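Local coordinates for multisubunit Na+/H+ antiporter, A subunit (Anoxybacillus flavithermus, PDB 6Z16), which forms, as the A subunit of the multisubunit Mrp complex, part of a membrane antiporter that exchanges sodium ions for protons, at residues 315-319 with 577-581; 409-414 with 471-475; 464-469 with 564-570. All coordinates share one frame. Residue numbers count along the deposited sequence, not the author numbering.

Interaction 1. Residues 315-319 with 577-581; sequences FLASK and YYRLS
Residues 315-316 are helical, and a type I beta turn runs from Leu-316 to Lys-319, which Lys-319 N to Leu-316 O closes weakly at 3.4 Å. Residues 577-581 are regular helix, with Ser-581 N hydrogen-bonded to Tyr-577 O at 2.9 Å. The CA atoms of Leu-316 and Ser-581 lie 6.9 Å apart, those of Lys-319 and Tyr-578 6.7 Å. Aromatic contacts come first. Phe-315 and Tyr-577 both have chi1 t, and the tyrosine turns its edge to the phenylalanine face in a T-shaped pair, centroids 5.0 Å apart and planes at 60°, with Phe-315 CZ 3.5 Å from Tyr-577 CE1. The Tyr-577 ring slots against the turn: Lys-319 CB is 3.6 Å from Tyr-577 CE2, and Ser-318 CB 3.3 Å from Tyr-577 OH. Phe-315 O and Tyr-577 OH are modelled too close, at 2.3 Å, so nothing rests on that approach. The charged contact is an off-centre cation-pi interaction: Lys-319 (chi1 t, chi2 -99°, chi3 t, chi4 m) places NZ 4.3 Å from the centroid of the Tyr-578 ring (chi1 m), 28° off its normal. Apolar and mixed packing fills the remainder, with Phe-315 CZ 3.6 Å from Leu-580 CD2, and Ser-581 OG 3.7 Å from Leu-316 CD2 and 3.3 Å from Lys-319 CG. The ring of Trp-573 also meets Tyr-577, while Ser-318 touches Leu-465 and Tyr-466 on helix 451-472. The whole is a beta turn in the antiporter-like membrane domain, related to complex I subunits, resting on the short helix 574-583 that follows helix 552-567.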
ATOM      1  N   PHE A 315     -21.851-106.841 -48.235  1.00 45.32           N
ATOM      2  CA  PHE A 315     -20.675-107.152 -49.035  1.00 43.39           C
ATOM      3  C   PHE A 315     -19.401-107.005 -48.218  1.00 47.88           C
ATOM      4  O   PHE A 315     -18.531-107.879 -48.255  1.00 53.75           O
ATOM      5  CB  PHE A 315     -20.617-106.259 -50.271  1.00 60.42           C
ATOM      6  CG  PHE A 315     -19.469-106.579 -51.180  1.00 98.03           C
ATOM      7  CD1 PHE A 315     -19.516-107.695 -51.997  1.00102.21           C
ATOM      8  CD2 PHE A 315     -18.337-105.779 -51.206  1.00104.64           C
ATOM      9  CE1 PHE A 315     -18.463-108.004 -52.831  1.00104.56           C
ATOM     10  CE2 PHE A 315     -17.279-106.086 -52.034  1.00106.08           C
ATOM     11  CZ  PHE A 315     -17.344-107.200 -52.848  1.00104.65           C
ATOM     12  N   LEU A 316     -19.273-105.911 -47.464  1.00 51.14           N
ATOM     13  CA  LEU A 316     -18.002-105.631 -46.805  1.00 59.30           C
ATOM     14  C   LEU A 316     -17.729-106.490 -45.575  1.00 66.45           C
ATOM     15  O   LEU A 316     -16.571-106.573 -45.152  1.00 62.09           O
ATOM     16  CB  LEU A 316     -17.924-104.160 -46.413  1.00 59.95           C
ATOM     17  CG  LEU A 316     -17.674-103.225 -47.586  1.00 66.54           C
ATOM     18  CD1 LEU A 316     -17.733-101.807 -47.111  1.00 73.41           C
ATOM     19  CD2 LEU A 316     -16.310-103.530 -48.175  1.00 68.77           C
ATOM     20  N   ALA A 317     -18.747-107.130 -44.997  1.00 65.37           N
ATOM     21  CA  ALA A 317     -18.545-107.850 -43.742  1.00 57.39           C
ATOM     22  C   ALA A 317     -17.739-109.134 -43.882  1.00 62.16           C
ATOM     23  O   ALA A 317     -17.350-109.702 -42.860  1.00 61.31           O
ATOM     24  CB  ALA A 317     -19.891-108.178 -43.106  1.00 43.55           C
ATOM     25  N   SER A 318     -17.481-109.613 -45.095  1.00 66.26           N
ATOM     26  CA  SER A 318     -16.750-110.858 -45.284  1.00 62.68           C
ATOM     27  C   SER A 318     -15.262-110.649 -45.521  1.00 62.37           C
ATOM     28  O   SER A 318     -14.529-111.631 -45.648  1.00 61.35           O
ATOM     29  CB  SER A 318     -17.341-111.643 -46.455  1.00 62.77           C
ATOM     30  OG  SER A 318     -18.683-111.999 -46.203  1.00 64.36           O
ATOM     31  N   LYS A 319     -14.803-109.402 -45.591  1.00 68.63           N
ATOM     32  CA  LYS A 319     -13.396-109.126 -45.847  1.00 79.73           C
ATOM     33  C   LYS A 319     -12.557-109.158 -44.577  1.00 90.24           C
ATOM     34  O   LYS A 319     -11.350-109.413 -44.650  1.00 91.88           O
ATOM     35  CB  LYS A 319     -13.274-107.767 -46.557  1.00 91.40           C
ATOM     36  CG  LYS A 319     -11.893-107.408 -47.127  1.00119.06           C
ATOM     37  CD  LYS A 319     -11.102-106.473 -46.209  1.00135.65           C
ATOM     38  CE  LYS A 319      -9.791-106.029 -46.841  1.00142.49           C
ATOM     39  NZ  LYS A 319      -8.826-107.155 -46.995  1.00143.13           N
ATOM     40  N   TYR A 577     -11.992-110.909 -54.379  1.00125.48           N
ATOM     41  CA  TYR A 577     -12.788-110.249 -53.354  1.00121.84           C
ATOM     42  C   TYR A 577     -11.957-109.249 -52.559  1.00113.56           C
ATOM     43  O   TYR A 577     -12.445-108.160 -52.238  1.00110.11           O
ATOM     44  CB  TYR A 577     -13.407-111.295 -52.430  1.00126.49           C
ATOM     45  CG  TYR A 577     -14.273-110.709 -51.354  1.00122.25           C
ATOM     46  CD1 TYR A 577     -15.553-110.257 -51.636  1.00118.63           C
ATOM     47  CD2 TYR A 577     -13.808-110.597 -50.056  1.00122.72           C
ATOM     48  CE1 TYR A 577     -16.345-109.717 -50.647  1.00121.43           C
ATOM     49  CE2 TYR A 577     -14.587-110.059 -49.075  1.00127.31           C
ATOM     50  CZ  TYR A 577     -15.851-109.619 -49.370  1.00126.37           C
ATOM     51  OH  TYR A 577     -16.620-109.082 -48.373  1.00116.76           O
ATOM     52  N   TYR A 578     -10.699-109.589 -52.252  1.00113.92           N
ATOM     53  CA  TYR A 578      -9.835-108.658 -51.529  1.00121.59           C
ATOM     54  C   TYR A 578      -9.528-107.412 -52.354  1.00128.31           C
ATOM     55  O   TYR A 578      -9.586-106.290 -51.834  1.00129.10           O
ATOM     56  CB  TYR A 578      -8.533-109.342 -51.108  1.00125.42           C
ATOM     57  CG  TYR A 578      -8.648-110.244 -49.898  1.00137.79           C
ATOM     58  CD1 TYR A 578      -9.784-110.226 -49.096  1.00141.79           C
ATOM     59  CD2 TYR A 578      -7.602-111.084 -49.536  1.00138.38           C
ATOM     60  CE1 TYR A 578      -9.885-111.041 -47.981  1.00139.49           C
ATOM     61  CE2 TYR A 578      -7.693-111.899 -48.424  1.00141.90           C
ATOM     62  CZ  TYR A 578      -8.835-111.873 -47.650  1.00140.63           C
ATOM     63  OH  TYR A 578      -8.927-112.684 -46.542  1.00137.90           O
ATOM     64  N   ARG A 579      -9.232-107.579 -53.646  1.00125.73           N
ATOM     65  CA  ARG A 579      -8.927-106.411 -54.465  1.00116.41           C
ATOM     66  C   ARG A 579     -10.169-105.581 -54.781  1.00109.99           C
ATOM     67  O   ARG A 579     -10.078-104.350 -54.857  1.00111.88           O
ATOM     68  CB  ARG A 579      -8.203-106.834 -55.741  1.00114.17           C
ATOM     69  CG  ARG A 579      -6.767-107.255 -55.484  1.00115.00           C
ATOM     70  CD  ARG A 579      -6.034-107.655 -56.751  1.00111.01           C
ATOM     71  NE  ARG A 579      -6.494-108.931 -57.282  1.00116.23           N
ATOM     72  CZ  ARG A 579      -6.073-109.452 -58.428  1.00119.58           C
ATOM     73  NH1 ARG A 579      -5.178-108.802 -59.158  1.00113.63           N
ATOM     74  NH2 ARG A 579      -6.540-110.622 -58.840  1.00118.98           N
ATOM     75  N   LEU A 580     -11.338-106.209 -54.926  1.00103.33           N
ATOM     76  CA  LEU A 580     -12.539-105.414 -55.144  1.00103.44           C
ATOM     77  C   LEU A 580     -13.019-104.749 -53.858  1.00106.61           C
ATOM     78  O   LEU A 580     -13.685-103.709 -53.923  1.00100.59           O
ATOM     79  CB  LEU A 580     -13.641-106.288 -55.758  1.00101.76           C
ATOM     80  CG  LEU A 580     -14.821-105.641 -56.499  1.00 93.77           C
ATOM     81  CD1 LEU A 580     -15.279-106.569 -57.607  1.00 90.91           C
ATOM     82  CD2 LEU A 580     -15.996-105.314 -55.604  1.00 91.04           C
ATOM     83  N   SER A 581     -12.686-105.312 -52.693  1.00107.33           N
ATOM     84  CA  SER A 581     -12.945-104.613 -51.441  1.00111.34           C
ATOM     85  C   SER A 581     -11.987-103.446 -51.257  1.00125.23           C
ATOM     86  O   SER A 581     -12.366-102.411 -50.698  1.00125.60           O
ATOM     87  CB  SER A 581     -12.838-105.586 -50.270  1.00105.80           C
ATOM     88  OG  SER A 581     -13.046-104.921 -49.038  1.00102.35           O
TER

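Interaction 2. Residues 409-414 with 471-475; sequences TFTIAL and VSRTF
Start at Thr-409, near the beginning of helix 407-421. Its carbonyl accepts the backbone hydrogen bond from Ala-413 N at 2.9 Å, and Thr-409 O lies 4.2 Å from CZ of Phe-475. Residues 409-414 are helical throughout, whereas 471-472 end helix 451-472 and Arg-473 is the first to leave helical angles. Thr-474 N and Phe-475 N still reach Val-471 O, at 3.0 and 3.3 Å, so a loosened turn continues past the helix end and sets Val-471 and Phe-475 on the same side. Phe-410 comes next and contacts both, its CA 7.2 Å from that of Phe-475. With chi1 t it presents its ring edge to the Phe-475 face in a T-shaped pair, centroids 5.1 Å apart, planes at 69°, and Phe-410 CD1 3.4 Å from Phe-475 CG. Phe-410 CA sits over that same ring in a CH-pi contact, 4.2 Å from the centroid and 20° off the normal; Phe-475 chi1 m sets the ring there. Phe-410 CE1 meets Val-471 CG1 at 4.1 Å. This is apolar packing of helix 407-421 against the C-terminal end of helix 451-472 in the antiporter-like, complex I-related fold, and Phe-475 is held by backbone hydrogen bonding with Leu-402. Ala-413, one turn on, points its CB toward the other segment, and the small methyl lets Phe-475 CE2 approach CB to 3.7 Å; Val-383 of helix 360-391 touches Ala-413 as well. Leu-414, its N hydrogen-bonded to Phe-410 O at 2.9 Å, has its CA 6.9 Å from that of Val-471 and brings CD1 to 4.3 Å from Val-471 CG1.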
ATOM      1  N   THR A 409     -20.106-121.660 -24.974  1.00114.69           N
ATOM      2  CA  THR A 409     -20.077-120.473 -25.812  1.00118.17           C
ATOM      3  C   THR A 409     -20.142-120.827 -27.293  1.00109.94           C
ATOM      4  O   THR A 409     -20.613-120.007 -28.084  1.00109.54           O
ATOM      5  CB  THR A 409     -18.840-119.630 -25.477  1.00127.98           C
ATOM      6  OG1 THR A 409     -18.898-118.386 -26.180  1.00130.69           O
ATOM      7  CG2 THR A 409     -17.555-120.349 -25.823  1.00125.54           C
ATOM      8  N   PHE A 410     -19.740-122.048 -27.673  1.00108.44           N
ATOM      9  CA  PHE A 410     -19.991-122.529 -29.029  1.00 98.75           C
ATOM     10  C   PHE A 410     -21.479-122.698 -29.289  1.00 90.31           C
ATOM     11  O   PHE A 410     -21.958-122.368 -30.379  1.00 90.15           O
ATOM     12  CB  PHE A 410     -19.259-123.846 -29.281  1.00104.94           C
ATOM     13  CG  PHE A 410     -19.652-124.511 -30.562  1.00114.84           C
ATOM     14  CD1 PHE A 410     -19.302-123.956 -31.778  1.00122.29           C
ATOM     15  CD2 PHE A 410     -20.376-125.691 -30.548  1.00115.90           C
ATOM     16  CE1 PHE A 410     -19.669-124.559 -32.960  1.00124.51           C
ATOM     17  CE2 PHE A 410     -20.746-126.302 -31.724  1.00116.54           C
ATOM     18  CZ  PHE A 410     -20.394-125.732 -32.934  1.00122.44           C
ATOM     19  N   THR A 411     -22.218-123.221 -28.307  1.00 85.59           N
ATOM     20  CA  THR A 411     -23.668-123.341 -28.445  1.00 84.15           C
ATOM     21  C   THR A 411     -24.322-121.971 -28.582  1.00 87.79           C
ATOM     22  O   THR A 411     -25.187-121.771 -29.448  1.00 85.65           O
ATOM     23  CB  THR A 411     -24.242-124.091 -27.244  1.00 79.98           C
ATOM     24  OG1 THR A 411     -23.632-125.382 -27.153  1.00 83.73           O
ATOM     25  CG2 THR A 411     -25.743-124.259 -27.382  1.00 76.29           C
ATOM     26  N   ILE A 412     -23.881-121.008 -27.766  1.00 92.80           N
ATOM     27  CA  ILE A 412     -24.439-119.655 -27.811  1.00 82.14           C
ATOM     28  C   ILE A 412     -24.121-118.979 -29.143  1.00 71.08           C
ATOM     29  O   ILE A 412     -24.992-118.347 -29.760  1.00 72.81           O
ATOM     30  CB  ILE A 412     -23.918-118.826 -26.624  1.00 88.76           C
ATOM     31  CG1 ILE A 412     -24.302-119.482 -25.303  1.00 96.10           C
ATOM     32  CG2 ILE A 412     -24.501-117.428 -26.655  1.00 90.77           C
ATOM     33  CD1 ILE A 412     -23.545-118.932 -24.123  1.00 89.67           C
ATOM     34  N   ALA A 413     -22.881-119.131 -29.621  1.00 70.64           N
ATOM     35  CA  ALA A 413     -22.473-118.530 -30.885  1.00 69.53           C
ATOM     36  C   ALA A 413     -23.195-119.164 -32.062  1.00 68.19           C
ATOM     37  O   ALA A 413     -23.564-118.466 -33.012  1.00 60.83           O
ATOM     38  CB  ALA A 413     -20.962-118.657 -31.063  1.00 85.80           C
ATOM     39  N   LEU A 414     -23.416-120.481 -32.009  1.00 71.55           N
ATOM     40  CA  LEU A 414     -24.132-121.159 -33.080  1.00 58.60           C
ATOM     41  C   LEU A 414     -25.586-120.716 -33.136  1.00 58.88           C
ATOM     42  O   LEU A 414     -26.109-120.459 -34.226  1.00 54.38           O
ATOM     43  CB  LEU A 414     -24.025-122.671 -32.897  1.00 57.01           C
ATOM     44  CG  LEU A 414     -24.599-123.567 -33.992  1.00 60.06           C
ATOM     45  CD1 LEU A 414     -23.860-123.345 -35.294  1.00 53.88           C
ATOM     46  CD2 LEU A 414     -24.510-125.020 -33.575  1.00 51.95           C
ATOM     47  N   VAL A 471     -18.664-118.800 -37.772  1.00122.30           N
ATOM     48  CA  VAL A 471     -18.596-120.019 -36.976  1.00102.16           C
ATOM     49  C   VAL A 471     -17.573-120.962 -37.571  1.00 94.74           C
ATOM     50  O   VAL A 471     -16.723-121.509 -36.855  1.00100.27           O
ATOM     51  CB  VAL A 471     -19.988-120.662 -36.873  1.00 92.12           C
ATOM     52  CG1 VAL A 471     -19.905-122.010 -36.202  1.00 88.95           C
ATOM     53  CG2 VAL A 471     -20.886-119.768 -36.082  1.00 93.06           C
ATOM     54  N   SER A 472     -17.505-121.001 -38.898  1.00 97.36           N
ATOM     55  CA  SER A 472     -16.670-122.017 -39.500  1.00100.46           C
ATOM     56  C   SER A 472     -15.213-121.618 -39.503  1.00101.38           C
ATOM     57  O   SER A 472     -14.371-122.421 -39.917  1.00 98.30           O
ATOM     58  CB  SER A 472     -17.145-122.338 -40.914  1.00117.06           C
ATOM     59  OG  SER A 472     -16.313-123.315 -41.513  1.00127.32           O
ATOM     60  N   ARG A 473     -14.884-120.412 -39.037  1.00110.41           N
ATOM     61  CA  ARG A 473     -13.484-120.099 -38.819  1.00123.97           C
ATOM     62  C   ARG A 473     -13.235-119.641 -37.392  1.00133.55           C
ATOM     63  O   ARG A 473     -12.181-119.057 -37.112  1.00133.88           O
ATOM     64  CB  ARG A 473     -12.993-119.081 -39.859  1.00138.93           C
ATOM     65  CG  ARG A 473     -12.973-119.693 -41.270  1.00157.34           C
ATOM     66  CD  ARG A 473     -12.532-118.795 -42.414  1.00157.30           C
ATOM     67  NE  ARG A 473     -11.109-118.480 -42.397  1.00157.35           N
ATOM     68  CZ  ARG A 473     -10.627-117.246 -42.336  1.00160.65           C
ATOM     69  NH1 ARG A 473      -9.317-117.044 -42.326  1.00159.38           N
ATOM     70  NH2 ARG A 473     -11.460-116.213 -42.325  1.00161.02           N
ATOM     71  N   THR A 474     -14.160-119.929 -36.472  1.00137.15           N
ATOM     72  CA  THR A 474     -13.949-119.634 -35.059  1.00132.02           C
ATOM     73  C   THR A 474     -13.763-120.885 -34.217  1.00121.47           C
ATOM     74  O   THR A 474     -12.895-120.915 -33.344  1.00119.94           O
ATOM     75  CB  THR A 474     -15.126-118.820 -34.506  1.00135.59           C
ATOM     76  OG1 THR A 474     -15.335-117.675 -35.337  1.00137.93           O
ATOM     77  CG2 THR A 474     -14.848-118.333 -33.097  1.00128.66           C
ATOM     78  N   PHE A 475     -14.537-121.933 -34.483  1.00119.88           N
ATOM     79  CA  PHE A 475     -14.553-123.115 -33.640  1.00114.98           C
ATOM     80  C   PHE A 475     -14.135-124.395 -34.346  1.00117.66           C
ATOM     81  O   PHE A 475     -13.790-125.363 -33.662  1.00121.89           O
ATOM     82  CB  PHE A 475     -15.956-123.322 -33.055  1.00118.60           C
ATOM     83  CG  PHE A 475     -16.414-122.199 -32.178  1.00123.98           C
ATOM     84  CD1 PHE A 475     -15.967-122.103 -30.871  1.00125.21           C
ATOM     85  CD2 PHE A 475     -17.300-121.244 -32.657  1.00124.18           C
ATOM     86  CE1 PHE A 475     -16.388-121.072 -30.058  1.00125.43           C
ATOM     87  CE2 PHE A 475     -17.725-120.213 -31.846  1.00125.72           C
ATOM     88  CZ  PHE A 475     -17.268-120.129 -30.546  1.00130.25           C
TER

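Interaction 3. Residues 464-469 with 564-570; sequences FLYSAL and LVLYRTF
Two helices, 451-472 and 552-567, both predicted to be transmembrane, pack here through an apolar helix-helix interface in the membrane part of the subunit, and a type I beta turn runs from Tyr-567 to Phe-570. Residues 464-469 are wholly helical. Tyr-567 and Leu-465 lead the contact, their CA atoms 6.1 Å apart. Tyr-567, chi1 t, points toward helix 451-472, and its ring reaches that helix with an edge to Leu-465: Tyr-567 CD1 is 3.7 Å from Leu-465 CD1, and CE1 is 3.6 Å from Leu-469 CB one turn on. Its hydroxyl is hydrogen-bonded to Ser-472 OG, farther along that helix. Leu-465, chi1 t and chi2 p, reaches between partners, its CD2 4.3 Å from both Leu-566 CD2 and Phe-570 CD1; Trp-573 also touches this leucine. At one end of the patch Phe-464 CZ meets Leu-564 CD1 at 3.7 Å. At the other, the turn, closed by Phe-570 N to Tyr-567 O at 3.2 Å, brings the Phe-570 ring against Leu-469, the third large contributor: Leu-469 CD1 stands over the Phe-570 ring in a CH-pi contact, 4.0 Å from the centroid and 23° off its normal.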
ATOM      1  N   PHE A 464     -25.411-114.675 -45.246  1.00 65.84           N
ATOM      2  CA  PHE A 464     -25.165-116.054 -44.841  1.00 61.65           C
ATOM      3  C   PHE A 464     -23.685-116.350 -44.861  1.00 59.91           C
ATOM      4  O   PHE A 464     -23.159-116.909 -43.885  1.00 65.88           O
ATOM      5  CB  PHE A 464     -25.916-117.019 -45.756  1.00 66.61           C
ATOM      6  CG  PHE A 464     -25.769-118.461 -45.364  1.00 88.04           C
ATOM      7  CD1 PHE A 464     -26.511-118.989 -44.323  1.00 99.02           C
ATOM      8  CD2 PHE A 464     -24.879-119.289 -46.032  1.00 92.56           C
ATOM      9  CE1 PHE A 464     -26.374-120.317 -43.961  1.00 97.28           C
ATOM     10  CE2 PHE A 464     -24.735-120.613 -45.672  1.00 92.63           C
ATOM     11  CZ  PHE A 464     -25.483-121.127 -44.637  1.00 92.17           C
ATOM     12  N   LEU A 465     -22.988-115.763 -45.853  1.00 63.55           N
ATOM     13  CA  LEU A 465     -21.583-116.057 -46.093  1.00 70.43           C
ATOM     14  C   LEU A 465     -20.748-115.727 -44.875  1.00 76.65           C
ATOM     15  O   LEU A 465     -20.167-116.640 -44.266  1.00 80.61           O
ATOM     16  CB  LEU A 465     -21.078-115.297 -47.314  1.00 75.08           C
ATOM     17  CG  LEU A 465     -19.603-115.547 -47.614  1.00 81.32           C
ATOM     18  CD1 LEU A 465     -19.352-117.017 -47.875  1.00 86.78           C
ATOM     19  CD2 LEU A 465     -19.160-114.715 -48.798  1.00 83.94           C
ATOM     20  N   TYR A 466     -20.848-114.476 -44.385  1.00 76.30           N
ATOM     21  CA  TYR A 466     -19.941-114.109 -43.301  1.00 71.82           C
ATOM     22  C   TYR A 466     -20.338-114.816 -42.025  1.00 69.00           C
ATOM     23  O   TYR A 466     -19.456-115.316 -41.313  1.00 70.68           O
ATOM     24  CB  TYR A 466     -19.851-112.591 -43.089  1.00 71.97           C
ATOM     25  CG  TYR A 466     -21.111-111.835 -42.715  1.00 60.70           C
ATOM     26  CD1 TYR A 466     -21.826-111.134 -43.668  1.00 57.77           C
ATOM     27  CD2 TYR A 466     -21.570-111.794 -41.403  1.00 44.78           C
ATOM     28  CE1 TYR A 466     -22.946-110.413 -43.325  1.00 52.70           C
ATOM     29  CE2 TYR A 466     -22.713-111.111 -41.067  1.00 38.35           C
ATOM     30  CZ  TYR A 466     -23.396-110.423 -42.032  1.00 44.76           C
ATOM     31  OH  TYR A 466     -24.528-109.726 -41.693  1.00 48.19           O
ATOM     32  N   SER A 467     -21.651-115.025 -41.847  1.00 74.41           N
ATOM     33  CA  SER A 467     -22.133-115.677 -40.642  1.00 70.37           C
ATOM     34  C   SER A 467     -21.658-117.113 -40.611  1.00 66.10           C
ATOM     35  O   SER A 467     -21.087-117.549 -39.600  1.00 64.74           O
ATOM     36  CB  SER A 467     -23.654-115.590 -40.567  1.00 73.97           C
ATOM     37  OG  SER A 467     -24.244-116.299 -41.634  1.00 93.85           O
ATOM     38  N   ALA A 468     -21.724-117.784 -41.772  1.00 66.00           N
ATOM     39  CA  ALA A 468     -21.223-119.147 -41.867  1.00 73.81           C
ATOM     40  C   ALA A 468     -19.734-119.159 -41.609  1.00 77.96           C
ATOM     41  O   ALA A 468     -19.262-119.852 -40.691  1.00 84.79           O
ATOM     42  CB  ALA A 468     -21.542-119.737 -43.238  1.00 83.17           C
ATOM     43  N   LEU A 469     -19.029-118.223 -42.268  1.00 83.94           N
ATOM     44  CA  LEU A 469     -17.584-118.118 -42.158  1.00101.63           C
ATOM     45  C   LEU A 469     -17.186-117.834 -40.730  1.00109.05           C
ATOM     46  O   LEU A 469     -16.222-118.445 -40.242  1.00110.95           O
ATOM     47  CB  LEU A 469     -17.071-117.029 -43.103  1.00124.47           C
ATOM     48  CG  LEU A 469     -15.577-116.869 -43.390  1.00146.25           C
ATOM     49  CD1 LEU A 469     -15.411-116.414 -44.822  1.00143.70           C
ATOM     50  CD2 LEU A 469     -14.916-115.860 -42.458  1.00155.57           C
ATOM     51  N   LEU A 564     -24.450-122.000 -49.303  1.00132.70           N
ATOM     52  CA  LEU A 564     -23.658-123.224 -49.169  1.00125.96           C
ATOM     53  C   LEU A 564     -22.712-123.422 -50.346  1.00122.65           C
ATOM     54  O   LEU A 564     -21.547-123.792 -50.155  1.00118.18           O
ATOM     55  CB  LEU A 564     -24.567-124.446 -49.010  1.00120.79           C
ATOM     56  CG  LEU A 564     -24.849-125.035 -47.622  1.00108.11           C
ATOM     57  CD1 LEU A 564     -25.651-124.141 -46.712  1.00 96.19           C
ATOM     58  CD2 LEU A 564     -25.539-126.384 -47.771  1.00109.36           C
ATOM     59  N   VAL A 565     -23.184-123.185 -51.575  1.00122.13           N
ATOM     60  CA  VAL A 565     -22.287-123.366 -52.717  1.00119.39           C
ATOM     61  C   VAL A 565     -21.350-122.186 -52.909  1.00109.05           C
ATOM     62  O   VAL A 565     -20.407-122.281 -53.704  1.00100.55           O
ATOM     63  CB  VAL A 565     -23.038-123.614 -54.039  1.00110.81           C
ATOM     64  CG1 VAL A 565     -23.959-124.819 -53.910  1.00 99.64           C
ATOM     65  CG2 VAL A 565     -23.782-122.382 -54.488  1.00107.24           C
ATOM     66  N   LEU A 566     -21.580-121.078 -52.204  1.00111.16           N
ATOM     67  CA  LEU A 566     -20.676-119.939 -52.252  1.00109.45           C
ATOM     68  C   LEU A 566     -19.592-120.005 -51.185  1.00114.42           C
ATOM     69  O   LEU A 566     -18.484-119.502 -51.407  1.00111.34           O
ATOM     70  CB  LEU A 566     -21.479-118.646 -52.093  1.00 95.01           C
ATOM     71  CG  LEU A 566     -20.783-117.305 -52.299  1.00 99.14           C
ATOM     72  CD1 LEU A 566     -20.343-117.173 -53.742  1.00107.84           C
ATOM     73  CD2 LEU A 566     -21.701-116.165 -51.908  1.00104.51           C
ATOM     74  N   TYR A 567     -19.873-120.629 -50.038  1.00120.19           N
ATOM     75  CA  TYR A 567     -18.882-120.653 -48.968  1.00118.44           C
ATOM     76  C   TYR A 567     -17.761-121.661 -49.212  1.00117.81           C
ATOM     77  O   TYR A 567     -16.614-121.398 -48.835  1.00112.51           O
ATOM     78  CB  TYR A 567     -19.551-120.929 -47.619  1.00119.32           C
ATOM     79  CG  TYR A 567     -18.530-121.019 -46.514  1.00130.44           C
ATOM     80  CD1 TYR A 567     -17.787-119.904 -46.159  1.00138.56           C
ATOM     81  CD2 TYR A 567     -18.287-122.215 -45.850  1.00121.30           C
ATOM     82  CE1 TYR A 567     -16.832-119.970 -45.180  1.00133.22           C
ATOM     83  CE2 TYR A 567     -17.332-122.290 -44.852  1.00119.18           C
ATOM     84  CZ  TYR A 567     -16.610-121.158 -44.524  1.00126.58           C
ATOM     85  OH  TYR A 567     -15.651-121.198 -43.543  1.00121.68           O
ATOM     86  N   ARG A 568     -18.060-122.806 -49.833  1.00122.37           N
ATOM     87  CA  ARG A 568     -17.049-123.849 -50.005  1.00122.20           C
ATOM     88  C   ARG A 568     -15.959-123.428 -50.986  1.00118.23           C
ATOM     89  O   ARG A 568     -14.797-123.824 -50.833  1.00115.56           O
ATOM     90  CB  ARG A 568     -17.725-125.147 -50.455  1.00131.21           C
ATOM     91  CG  ARG A 568     -16.799-126.337 -50.686  1.00139.34           C
ATOM     92  CD  ARG A 568     -16.104-126.776 -49.406  1.00143.77           C
ATOM     93  NE  ARG A 568     -17.039-127.312 -48.421  1.00150.66           N
ATOM     94  CZ  ARG A 568     -16.729-127.556 -47.152  1.00151.55           C
ATOM     95  NH1 ARG A 568     -15.504-127.313 -46.707  1.00148.38           N
ATOM     96  NH2 ARG A 568     -17.643-128.045 -46.326  1.00148.87           N
ATOM     97  N   THR A 569     -16.293-122.586 -51.958  1.00122.65           N
ATOM     98  CA  THR A 569     -15.328-122.112 -52.937  1.00126.44           C
ATOM     99  C   THR A 569     -14.702-120.775 -52.561  1.00125.08           C
ATOM    100  O   THR A 569     -14.074-120.147 -53.413  1.00122.31           O
ATOM    101  CB  THR A 569     -15.992-122.005 -54.310  1.00130.65           C
ATOM    102  OG1 THR A 569     -17.077-121.069 -54.245  1.00121.21           O
ATOM    103  CG2 THR A 569     -16.522-123.360 -54.746  1.00133.18           C
ATOM    104  N   PHE A 570     -14.847-120.338 -51.309  1.00128.85           N
ATOM    105  CA  PHE A 570     -14.347-119.022 -50.905  1.00129.83           C
ATOM    106  C   PHE A 570     -12.823-118.833 -50.961  1.00124.95           C
ATOM    107  O   PHE A 570     -12.403-117.699 -51.253  1.00126.21           O
ATOM    108  CB  PHE A 570     -14.878-118.685 -49.499  1.00127.49           C
ATOM    109  CG  PHE A 570     -14.496-117.313 -49.010  1.00121.95           C
ATOM    110  CD1 PHE A 570     -15.150-116.187 -49.483  1.00119.44           C
ATOM    111  CD2 PHE A 570     -13.487-117.151 -48.071  1.00116.51           C
ATOM    112  CE1 PHE A 570     -14.803-114.925 -49.035  1.00112.31           C
ATOM    113  CE2 PHE A 570     -13.132-115.894 -47.622  1.00113.72           C
ATOM    114  CZ  PHE A 570     -13.795-114.780 -48.102  1.00111.36           C
TER

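Interactions 2 and 3 share helix 451-472: interaction 3 uses 464-469, interaction 2 the residues from 471 on, and the two touch at the hydrogen bond between Ser-472 OG and Tyr-567 OH. Their centres are about 15 Å apart and their segments alternate along the chain. Interaction 1 spans both, opening at 315-319 and closing at 577-581; its centre lies about 13 Å from that of interaction 3, which it touches through Ala-317 and Ser-318 on Tyr-466, and about 22 Å from interaction 2, without touch. Helices 552-567 and 574-583 follow each other. Together the contacts join 407-421 to 451-472, 451-472 to 552-567, and 296-316 to 574-583 at one edge of the antiporter-like domain.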